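PDB 4AWT: SYE1 from Shewanella oneidensis, which binds FMN and is probably an Old Yellow Enzyme-type oxidoreductase that uses NAD(P)H to reduce activated C=C bonds. Local coordinates for residues L331-R334 against G338-L341. The protein carries 1 engineered substitution. Sequence-based numbering, arbitrary orientation.
Sequences LPER and GYPL
Pro340 O takes a hydrogen bond from Arg334 NH1 at 3.0 Å, fairly straight (160° at the hydrogen), the acceptor in the guanidinium plane at its edge. The arm reaches there extended from CG to NE, its CG anti to the carbonyl carbon (chi1 -60°), and its NE forms a salt bridge with Asp330. The backbone adds a second bond: Arg334 O accepts Tyr339 N at 3.0 Å, on a lone pair in the carbonyl plane, though bent (137°). Gly338, with positive phi, has taken the chain out of the helix. Tyr339 CB lies 4.0 Å from Arg334 CB, while its ring runs beside Glu333, pointing the same way. A water joins the two ends, donating to Glu333 OE2 at 2.7 Å and lying 2.9 Å from Tyr339 OH in the ring plane; Glu333 OE1 pairs with Arg336. On the apolar side, Leu341 CD2 settles on Arg334 CB (3.6 Å) and meets Leu331 CD1 at 3.8 Å. Helix 331-337 comes after helix 323-327, which follows barrel strand 318-320; the Leu331 side chain lies about 8 Å from the FMN. Arg334 thus ties the departing loop to this helix through backbone and guanidinium, while Asp330 probably steadies its charge.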
ATOM      1  N   LEU A 331     -10.147   0.127  16.938  1.00  5.74           N
ATOM      2  CA  LEU A 331      -9.136  -0.858  17.239  1.00  5.61           C
ATOM      3  C   LEU A 331      -8.155  -0.382  18.273  1.00  5.48           C
ATOM      4  O   LEU A 331      -7.836  -1.149  19.205  1.00  5.80           O
ATOM      5  CB  LEU A 331      -8.415  -1.301  15.949  1.00  5.74           C
ATOM      6  CG  LEU A 331      -7.358  -2.365  16.191  1.00  5.78           C
ATOM      7  CD1 LEU A 331      -7.930  -3.677  16.648  1.00  6.79           C
ATOM      8  CD2 LEU A 331      -6.536  -2.555  14.925  1.00  6.79           C
ATOM      9  N   PRO A 332      -7.624   0.844  18.218  1.00  5.71           N
ATOM     10  CA  PRO A 332      -6.640   1.254  19.246  1.00  6.20           C
ATOM     11  C   PRO A 332      -7.214   1.109  20.666  1.00  5.98           C
ATOM     12  O   PRO A 332      -6.530   0.534  21.540  1.00  6.93           O
ATOM     13  CB  PRO A 332      -6.279   2.667  18.857  1.00  6.55           C
ATOM     14  CG  PRO A 332      -6.489   2.700  17.338  1.00  6.49           C
ATOM     15  CD  PRO A 332      -7.749   1.867  17.160  1.00  6.11           C
ATOM     16  N   GLU A 333      -8.392   1.604  20.906  1.00  6.37           N
ATOM     17  CA  GLU A 333      -8.986   1.480  22.250  1.00  6.80           C
ATOM     18  C   GLU A 333      -9.122   0.058  22.664  1.00  6.38           C
ATOM     19  O   GLU A 333      -8.911  -0.307  23.817  1.00  6.87           O
ATOM     20  CB  GLU A 333     -10.324   2.210  22.292  1.00  9.03           C
ATOM     21  CG  GLU A 333     -10.946   2.295  23.651  1.00 12.28           C
ATOM     22  CD  GLU A 333     -10.352   3.337  24.548  1.00 12.75           C
ATOM     23  OE1 GLU A 333      -9.357   4.015  24.175  1.00 18.39           O
ATOM     24  OE2 GLU A 333     -10.775   3.443  25.701  1.00 18.78           O
ATOM     25  N   ARG A 334      -9.526  -0.822  21.734  1.00  6.23           N
ATOM     26  CA  ARG A 334      -9.671  -2.216  22.059  1.00  6.11           C
ATOM     27  C   ARG A 334      -8.335  -2.851  22.391  1.00  6.13           C
ATOM     28  O   ARG A 334      -8.236  -3.623  23.365  1.00  7.01           O
ATOM     29  CB  ARG A 334     -10.354  -2.997  20.932  1.00  6.13           C
ATOM     30  CG  ARG A 334     -11.727  -2.515  20.595  1.00  6.08           C
ATOM     31  CD  ARG A 334     -12.450  -3.481  19.693  1.00  6.42           C
ATOM     32  NE  ARG A 334     -13.644  -2.912  19.142  1.00  5.90           N
ATOM     33  CZ  ARG A 334     -14.781  -3.557  18.869  1.00  5.76           C
ATOM     34  NH1 ARG A 334     -14.997  -4.803  19.270  1.00  6.13           N
ATOM     35  NH2 ARG A 334     -15.713  -2.915  18.226  1.00  6.67           N
ATOM     36  N   GLY A 338      -7.642  -4.449  25.994  1.00  8.05           N
ATOM     37  CA  GLY A 338      -7.900  -5.853  25.829  1.00  8.81           C
ATOM     38  C   GLY A 338      -9.369  -6.181  25.638  1.00  8.50           C
ATOM     39  O   GLY A 338      -9.809  -7.243  26.021  1.00 10.98           O
ATOM     40  N   TYR A 339     -10.110  -5.293  25.000  1.00  7.61           N
ATOM     41  CA  TYR A 339     -11.478  -5.599  24.647  1.00  7.81           C
ATOM     42  C   TYR A 339     -11.460  -6.571  23.467  1.00  7.42           C
ATOM     43  O   TYR A 339     -10.607  -6.487  22.601  1.00  8.13           O
ATOM     44  CB  TYR A 339     -12.221  -4.342  24.212  1.00  8.19           C
ATOM     45  CG  TYR A 339     -12.399  -3.272  25.230  1.00  8.95           C
ATOM     46  CD1 TYR A 339     -12.589  -3.581  26.579  1.00  9.77           C
ATOM     47  CD2 TYR A 339     -12.425  -1.934  24.843  1.00  9.75           C
ATOM     48  CE1 TYR A 339     -12.785  -2.524  27.499  1.00 11.51           C
ATOM     49  CE2 TYR A 339     -12.614  -0.920  25.738  1.00 10.58           C
ATOM     50  CZ  TYR A 339     -12.782  -1.212  27.042  1.00 11.37           C
ATOM     51  OH  TYR A 339     -12.981  -0.234  28.004  1.00 16.29           O
ATOM     52  N   PRO A 340     -12.444  -7.479  23.411  1.00  7.47           N
ATOM     53  CA  PRO A 340     -12.455  -8.431  22.300  1.00  7.56           C
ATOM     54  C   PRO A 340     -12.663  -7.712  20.976  1.00  6.62           C
ATOM     55  O   PRO A 340     -13.391  -6.750  20.861  1.00  7.19           O
ATOM     56  CB  PRO A 340     -13.656  -9.330  22.648  1.00  8.59           C
ATOM     57  CG  PRO A 340     -14.554  -8.444  23.489  1.00  9.63           C
ATOM     58  CD  PRO A 340     -13.567  -7.661  24.334  1.00  8.49           C
ATOM     59  N   LEU A 341     -12.004  -8.284  19.965  1.00  7.27           N
ATOM     60  CA  LEU A 341     -12.073  -7.767  18.614  1.00  7.00           C
ATOM     61  C   LEU A 341     -13.197  -8.430  17.846  1.00  7.25           C
ATOM     62  O   LEU A 341     -13.308  -9.670  17.808  1.00  9.46           O
ATOM     63  CB  LEU A 341     -10.761  -7.999  17.861  1.00  8.13           C
ATOM     64  CG  LEU A 341      -9.524  -7.435  18.533  1.00  9.33           C
ATOM     65  CD1 LEU A 341      -8.344  -7.511  17.539  1.00 12.96           C
ATOM     66  CD2 LEU A 341      -9.690  -6.028  19.036  1.00  9.16           C
TER
HETATM   67  O   HOH W   1     -12.967   2.323  26.732  0.50 11.60           O